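Long-range contacts in putative diacylglycerol kinase (PDB 4WRR), which probably catalyses the ATP-dependent phosphorylation of diacylglycerol to phosphatidic acid: residues 77-82 / 132-137; 125-130 / 217-222. All coordinates share one frame; numbering follows the deposited sequence.

Interaction 1 (77-82 / 132-137)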
ATOM      1  N   CYS A  77       6.161 -10.609 -17.695  1.00 25.55           N
ATOM      2  CA  CYS A  77       6.990  -9.904 -16.739  1.00 25.46           C
ATOM      3  C   CYS A  77       8.034  -9.007 -17.407  1.00 25.66           C
ATOM      4  O   CYS A  77       8.335  -7.921 -16.906  1.00 26.03           O
ATOM      5  CB  CYS A  77       7.664 -10.870 -15.787  1.00 26.25           C
ATOM      6  SG  CYS A  77       6.497 -11.824 -14.783  1.00 27.71           S
ATOM      7  N   THR A  78       8.601  -9.478 -18.503  1.00 24.99           N
ATOM      8  CA  THR A  78       9.554  -8.718 -19.270  1.00 25.23           C
ATOM      9  C   THR A  78       8.893  -7.423 -19.745  1.00 25.79           C
ATOM     10  O   THR A  78       9.441  -6.385 -19.547  1.00 26.22           O
ATOM     11  CB  THR A  78      10.079  -9.523 -20.481  1.00 24.72           C
ATOM     12  OG1 THR A  78      10.777 -10.666 -20.032  1.00 23.29           O
ATOM     13  CG2 THR A  78      11.063  -8.687 -21.252  1.00 25.75           C
ATOM     14  N   ASN A  79       7.707  -7.510 -20.333  1.00 28.15           N
ATOM     15  CA  ASN A  79       6.975  -6.339 -20.752  1.00 30.64           C
ATOM     16  C   ASN A  79       6.454  -5.457 -19.628  1.00 31.79           C
ATOM     17  O   ASN A  79       6.325  -4.261 -19.808  1.00 31.21           O
ATOM     18  CB  ASN A  79       5.789  -6.726 -21.588  1.00 34.80           C
ATOM     19  CG  ASN A  79       6.177  -7.075 -22.982  1.00 39.85           C
ATOM     20  OD1 ASN A  79       7.104  -6.487 -23.540  1.00 40.62           O
ATOM     21  ND2 ASN A  79       5.496  -8.060 -23.550  1.00 46.60           N
ATOM     22  N   GLY A  80       6.222  -6.050 -18.466  1.00 29.80           N
ATOM     23  CA  GLY A  80       5.808  -5.293 -17.339  1.00 29.01           C
ATOM     24  C   GLY A  80       6.917  -4.431 -16.800  1.00 28.13           C
ATOM     25  O   GLY A  80       6.706  -3.247 -16.574  1.00 27.07           O
ATOM     26  N   LEU A  81       8.098  -5.019 -16.614  1.00 26.73           N
ATOM     27  CA  LEU A  81       9.162  -4.344 -15.909  1.00 27.16           C
ATOM     28  C   LEU A  81      10.043  -3.503 -16.794  1.00 25.91           C
ATOM     29  O   LEU A  81      10.508  -2.476 -16.368  1.00 26.05           O
ATOM     30  CB  LEU A  81      10.060  -5.311 -15.192  1.00 27.16           C
ATOM     31  CG  LEU A  81       9.449  -6.012 -14.004  1.00 28.83           C
ATOM     32  CD1 LEU A  81      10.490  -6.916 -13.389  1.00 28.42           C
ATOM     33  CD2 LEU A  81       8.943  -5.014 -12.966  1.00 30.62           C
ATOM     34  N   ALA A  82      10.266  -3.932 -18.019  1.00 26.13           N
ATOM     35  CA  ALA A  82      11.265  -3.296 -18.854  1.00 25.77           C
ATOM     36  C   ALA A  82      11.005  -1.798 -19.116  1.00 27.40           C
ATOM     37  O   ALA A  82      11.964  -1.029 -19.198  1.00 26.85           O
ATOM     38  CB  ALA A  82      11.418  -4.043 -20.154  1.00 26.23           C
ATOM     39  N   ASN A 132      11.274  -1.644 -31.815  1.00 47.91           N
ATOM     40  CA  ASN A 132      10.181  -0.641 -31.899  1.00 50.67           C
ATOM     41  C   ASN A 132       9.404  -0.547 -30.607  1.00 49.05           C
ATOM     42  O   ASN A 132       8.197  -0.695 -30.630  1.00 51.86           O
ATOM     43  CB  ASN A 132       9.180  -0.992 -33.021  1.00 53.49           C
ATOM     44  CG  ASN A 132       9.797  -0.933 -34.396  1.00 55.86           C
ATOM     45  OD1 ASN A 132      10.951  -0.540 -34.556  1.00 55.63           O
ATOM     46  ND2 ASN A 132       9.026  -1.351 -35.413  1.00 60.65           N
ATOM     47  N   GLY A 133      10.077  -0.367 -29.479  1.00 47.85           N
ATOM     48  CA  GLY A 133       9.370  -0.289 -28.194  1.00 50.66           C
ATOM     49  C   GLY A 133       8.727  -1.541 -27.584  1.00 51.45           C
ATOM     50  O   GLY A 133       7.961  -1.458 -26.602  1.00 51.92           O
ATOM     51  N   GLN A 134       9.028  -2.691 -28.183  1.00 50.09           N
ATOM     52  CA  GLN A 134       8.636  -3.977 -27.677  1.00 49.40           C
ATOM     53  C   GLN A 134       9.909  -4.656 -27.130  1.00 43.62           C
ATOM     54  O   GLN A 134      10.846  -4.923 -27.892  1.00 46.23           O
ATOM     55  CB  GLN A 134       8.093  -4.776 -28.856  1.00 52.80           C
ATOM     56  CG  GLN A 134       7.698  -6.210 -28.566  1.00 53.40           C
ATOM     57  CD  GLN A 134       6.792  -6.320 -27.368  1.00 57.09           C
ATOM     58  OE1 GLN A 134       7.257  -6.637 -26.282  1.00 60.63           O
ATOM     59  NE2 GLN A 134       5.509  -6.044 -27.550  1.00 56.74           N
ATOM     60  N   HIS A 135       9.969  -4.922 -25.832  1.00 38.85           N
ATOM     61  CA  HIS A 135      11.127  -5.611 -25.242  1.00 35.46           C
ATOM     62  C   HIS A 135      11.162  -7.122 -25.400  1.00 35.14           C
ATOM     63  O   HIS A 135      10.119  -7.782 -25.483  1.00 37.90           O
ATOM     64  CB  HIS A 135      11.238  -5.283 -23.781  1.00 34.74           C
ATOM     65  CG  HIS A 135      11.368  -3.817 -23.509  1.00 34.02           C
ATOM     66  ND1 HIS A 135      10.276  -3.000 -23.332  1.00 35.41           N
ATOM     67  CD2 HIS A 135      12.458  -3.030 -23.380  1.00 32.88           C
ATOM     68  CE1 HIS A 135      10.687  -1.768 -23.121  1.00 35.79           C
ATOM     69  NE2 HIS A 135      12.010  -1.765 -23.127  1.00 34.79           N
ATOM     70  N   PHE A 136      12.360  -7.686 -25.479  1.00 32.82           N
ATOM     71  CA  PHE A 136      12.481  -9.136 -25.437  1.00 30.91           C
ATOM     72  C   PHE A 136      13.782  -9.585 -24.820  1.00 29.91           C
ATOM     73  O   PHE A 136      14.740  -8.824 -24.725  1.00 30.63           O
ATOM     74  CB  PHE A 136      12.302  -9.769 -26.804  1.00 31.27           C
ATOM     75  CG  PHE A 136      13.362  -9.392 -27.810  1.00 29.93           C
ATOM     76  CD1 PHE A 136      13.234  -8.258 -28.571  1.00 31.49           C
ATOM     77  CD2 PHE A 136      14.467 -10.196 -28.007  1.00 28.28           C
ATOM     78  CE1 PHE A 136      14.232  -7.907 -29.504  1.00 32.44           C
ATOM     79  CE2 PHE A 136      15.429  -9.878 -28.947  1.00 27.74           C
ATOM     80  CZ  PHE A 136      15.306  -8.736 -29.701  1.00 29.34           C
ATOM     81  N   LEU A 137      13.763 -10.820 -24.341  1.00 28.66           N
ATOM     82  CA  LEU A 137      14.905 -11.465 -23.691  1.00 28.10           C
ATOM     83  C   LEU A 137      15.532 -12.562 -24.521  1.00 27.25           C
ATOM     84  O   LEU A 137      16.747 -12.766 -24.445  1.00 27.23           O
ATOM     85  CB  LEU A 137      14.479 -12.113 -22.358  1.00 29.69           C
ATOM     86  CG  LEU A 137      14.209 -11.178 -21.199  1.00 30.37           C
ATOM     87  CD1 LEU A 137      13.756 -11.984 -20.003  1.00 30.61           C
ATOM     88  CD2 LEU A 137      15.461 -10.383 -20.857  1.00 30.79           C
TER
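Ala82 lays its methyl group on the imidazole of His135, a CH-pi contact between 77-82 and 132-137. Ala82 CB stands 3.4 Å from the centroid of the His135 ring, only 13° off the ring normal, and so meets the middle of one face rather than an edge. With CG anti to its own carbonyl carbon and the ring plane turned about CB-CG, His135 offers that face to Ala82. Beyond the segments, the same methyl also touches Phe291, while Ala82 O accepts a hydrogen bond from His290.

Helix 71-81 belongs to the N-terminal alpha/beta part of this two-domain lipid kinase, as in the YegS and DgkB relatives, and 134-136 is, within this chain, an outermost strand of an antiparallel sheet. The contact therefore packs a helix against the edge strand that this chain contributes. The helix 77-81 and strand 134-136 axes approach to 7.9 Å, their directions 126° apart.

Van der Waals packing continues through Thr78 and Leu137, whose side chains cross obliquely. Leu137 CD1 lies 3.3 Å from Thr78 OG1, and the apolar part of the pair is Leu137 CG at 4.0 Å from Thr78 CG2. The Thr78 hydroxyl is not left without a polar partner beneath this leucine, because it is hydrogen-bonded to Val74 O one helical turn back.

On the partly exposed flank the side chains of Asn79 and Gln134 cross at about a right angle, their amide planes 63° apart.

Interaction 2 (125-130 / 217-222). With MG (magnesium ion), chain E.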
ATOM      1  N   PRO A 125      23.560  -9.023 -13.936  1.00 27.82           N
ATOM      2  CA  PRO A 125      22.933  -8.130 -14.880  1.00 26.70           C
ATOM      3  C   PRO A 125      22.622  -8.852 -16.138  1.00 25.57           C
ATOM      4  O   PRO A 125      23.384  -9.704 -16.577  1.00 26.43           O
ATOM      5  CB  PRO A 125      24.005  -7.077 -15.160  1.00 28.94           C
ATOM      6  CG  PRO A 125      24.916  -7.132 -14.021  1.00 30.25           C
ATOM      7  CD  PRO A 125      24.901  -8.564 -13.566  1.00 29.26           C
ATOM      8  N   VAL A 126      21.523  -8.489 -16.755  1.00 24.65           N
ATOM      9  CA  VAL A 126      21.118  -9.115 -17.991  1.00 24.42           C
ATOM     10  C   VAL A 126      20.717  -8.043 -18.985  1.00 24.32           C
ATOM     11  O   VAL A 126      19.978  -7.138 -18.624  1.00 24.36           O
ATOM     12  CB  VAL A 126      19.989 -10.090 -17.679  1.00 24.09           C
ATOM     13  CG1 VAL A 126      19.198 -10.466 -18.905  1.00 24.79           C
ATOM     14  CG2 VAL A 126      20.592 -11.358 -17.065  1.00 24.42           C
ATOM     15  N   ASP A 127      21.160  -8.167 -20.232  1.00 23.84           N
ATOM     16  CA  ASP A 127      20.747  -7.250 -21.280  1.00 24.41           C
ATOM     17  C   ASP A 127      19.323  -7.537 -21.723  1.00 24.38           C
ATOM     18  O   ASP A 127      18.890  -8.704 -21.736  1.00 24.77           O
ATOM     19  CB  ASP A 127      21.642  -7.356 -22.524  1.00 25.63           C
ATOM     20  CG  ASP A 127      23.133  -7.173 -22.225  1.00 26.38           C
ATOM     21  OD1 ASP A 127      23.476  -6.500 -21.207  1.00 27.14           O
ATOM     22  OD2 ASP A 127      23.947  -7.674 -23.027  1.00 26.27           O
ATOM     23  N   VAL A 128      18.566  -6.480 -22.009  1.00 24.57           N
ATOM     24  CA  VAL A 128      17.201  -6.605 -22.505  1.00 25.36           C
ATOM     25  C   VAL A 128      17.133  -5.899 -23.858  1.00 26.19           C
ATOM     26  O   VAL A 128      17.590  -4.794 -23.996  1.00 26.73           O
ATOM     27  CB  VAL A 128      16.185  -5.960 -21.541  1.00 26.02           C
ATOM     28  CG1 VAL A 128      14.787  -5.949 -22.133  1.00 26.11           C
ATOM     29  CG2 VAL A 128      16.160  -6.676 -20.217  1.00 25.48           C
ATOM     30  N   ALA A 129      16.601  -6.568 -24.871  1.00 26.21           N
ATOM     31  CA  ALA A 129      16.510  -5.997 -26.188  1.00 27.61           C
ATOM     32  C   ALA A 129      15.183  -5.301 -26.334  1.00 28.77           C
ATOM     33  O   ALA A 129      14.211  -5.614 -25.658  1.00 28.03           O
ATOM     34  CB  ALA A 129      16.632  -7.067 -27.247  1.00 27.52           C
ATOM     35  N   LYS A 130      15.141  -4.384 -27.272  1.00 32.95           N
ATOM     36  CA  LYS A 130      13.962  -3.563 -27.509  1.00 37.37           C
ATOM     37  C   LYS A 130      13.823  -3.395 -29.017  1.00 37.27           C
ATOM     38  O   LYS A 130      14.757  -2.937 -29.682  1.00 38.22           O
ATOM     39  CB  LYS A 130      14.166  -2.222 -26.829  1.00 41.34           C
ATOM     40  CG  LYS A 130      12.997  -1.274 -26.875  1.00 47.27           C
ATOM     41  CD  LYS A 130      13.265  -0.014 -26.044  1.00 51.09           C
ATOM     42  CE  LYS A 130      12.101   0.952 -26.176  1.00 58.41           C
ATOM     43  NZ  LYS A 130      12.238   2.158 -25.323  1.00 64.96           N
ATOM     44  N   CYS A 217      23.692 -13.392 -23.085  1.00 23.11           N
ATOM     45  CA  CYS A 217      22.645 -12.443 -22.716  1.00 23.26           C
ATOM     46  C   CYS A 217      23.195 -11.172 -22.011  1.00 22.87           C
ATOM     47  O   CYS A 217      22.430 -10.325 -21.651  1.00 23.05           O
ATOM     48  CB  CYS A 217      21.598 -13.110 -21.799  1.00 22.78           C
ATOM     49  SG  CYS A 217      22.264 -13.503 -20.151  1.00 24.14           S
ATOM     50  N   ASP A 218      24.496 -11.080 -21.774  1.00 23.71           N
ATOM     51  CA  ASP A 218      25.072  -9.960 -20.997  1.00 25.47           C
ATOM     52  C   ASP A 218      26.376  -9.391 -21.599  1.00 26.97           C
ATOM     53  O   ASP A 218      27.182  -8.812 -20.880  1.00 29.05           O
ATOM     54  CB  ASP A 218      25.338 -10.436 -19.566  1.00 26.22           C
ATOM     55  CG  ASP A 218      26.168 -11.716 -19.502  1.00 28.09           C
ATOM     56  OD1 ASP A 218      26.511 -12.301 -20.571  1.00 25.85           O
ATOM     57  OD2 ASP A 218      26.446 -12.160 -18.355  1.00 31.65           O
ATOM     58  N   ASP A 219      26.619  -9.607 -22.885  1.00 27.01           N
ATOM     59  CA  ASP A 219      27.854  -9.120 -23.503  1.00 27.64           C
ATOM     60  C   ASP A 219      27.696  -7.768 -24.202  1.00 29.02           C
ATOM     61  O   ASP A 219      28.624  -7.320 -24.845  1.00 30.66           O
ATOM     62  CB  ASP A 219      28.454 -10.151 -24.454  1.00 27.09           C
ATOM     63  CG  ASP A 219      27.609 -10.375 -25.684  1.00 28.53           C
ATOM     64  OD1 ASP A 219      26.448  -9.876 -25.742  1.00 30.41           O
ATOM     65  OD2 ASP A 219      28.073 -11.118 -26.573  1.00 26.29           O
ATOM     66  N   GLY A 220      26.529  -7.135 -24.085  1.00 29.20           N
ATOM     67  CA  GLY A 220      26.321  -5.782 -24.584  1.00 30.42           C
ATOM     68  C   GLY A 220      26.118  -5.665 -26.088  1.00 31.32           C
ATOM     69  O   GLY A 220      26.057  -4.566 -26.576  1.00 32.03           O
ATOM     70  N   THR A 221      26.022  -6.784 -26.821  1.00 30.81           N
ATOM     71  CA  THR A 221      25.655  -6.776 -28.232  1.00 31.77           C
ATOM     72  C   THR A 221      24.623  -7.845 -28.549  1.00 30.20           C
ATOM     73  O   THR A 221      24.465  -8.811 -27.797  1.00 30.59           O
ATOM     74  CB  THR A 221      26.851  -7.060 -29.189  1.00 36.66           C
ATOM     75  OG1 THR A 221      27.450  -8.346 -28.891  1.00 40.37           O
ATOM     76  CG2 THR A 221      27.875  -6.036 -29.069  1.00 41.70           C
ATOM     77  N   LEU A 222      23.914  -7.654 -29.650  1.00 29.57           N
ATOM     78  CA  LEU A 222      22.955  -8.606 -30.140  1.00 28.91           C
ATOM     79  C   LEU A 222      23.540  -9.355 -31.315  1.00 29.48           C
ATOM     80  O   LEU A 222      24.508  -8.911 -31.897  1.00 28.72           O
ATOM     81  CB  LEU A 222      21.712  -7.883 -30.594  1.00 30.64           C
ATOM     82  CG  LEU A 222      20.849  -7.358 -29.454  1.00 30.76           C
ATOM     83  CD1 LEU A 222      19.839  -6.391 -30.022  1.00 31.74           C
ATOM     84  CD2 LEU A 222      20.137  -8.501 -28.733  1.00 28.98           C
TER
HETATM   85 MG    MG E 401      24.364 -10.661 -26.530  1.00 22.46          MG
HETATM   86  O   HOH W   1      23.298  -9.293 -25.108  1.00 26.35           O
HETATM   87  O   HOH W   2      25.935 -12.138 -27.667  1.00 27.22           O
HETATM   88  O   HOH W   3      23.177 -11.360 -28.263  1.00 35.58           O
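In Asp127 a chi1 of -55° swings CG anti to the carbonyl carbon and carries the carboxylate over the 217-222 loop, while Asp219, with CG held between its backbone N and carbonyl carbon (chi1 68°), turns OD1 back onto the magnesium ion. Gly220 N donates to Asp127 OD2 at 2.8 Å, on the syn side and 20° out of the carboxylate plane. The other oxygen, OD1, is hydrogen-bonded to Gly289 N, which leaves the group gripped at both ends. Alongside, Asp127 N gives a 2.9 Å hydrogen bond to Cys217 O, joining strand to loop through the backbone. Two apolar touches flank these bonds, Val126 CG2 on Cys217 SG and Ala129 CB on Leu222 CD2, each pair 4.1 Å apart.

The loop wraps the metal, which takes Asp219 OD1 at 2.4 Å, Thr221 O at 2.2 Å, Lys216 O and three waters. Asp127 reaches the ion through one of these waters, which donates to its OD2 at 2.7 Å. Asp127 is thus a second-shell residue, whose OD2 holds both a metal-bound water and Gly220 N of the loop that supplies the first shell.

From the N terminus, the chain passes through helix 71-81 before entering strand 123-131, turns back into strand 134-136, and much later reaches the loop before strand 222-228. Interaction 1 closes a loop of 49 intervening residues, interaction 2 one of 86. They cross rather than nest, since 125-130 falls inside the first loop and 132-137 inside the second. Their centres lie 12 Å apart, and they meet where the two strands run side by side in the antiparallel sheet: Phe136 N lies 2.8 Å from Ala129 O, a probable hydrogen bond. This strand pair thus ties the N-terminal alpha/beta part to the magnesium-binding loop of the C-terminal beta-rich part.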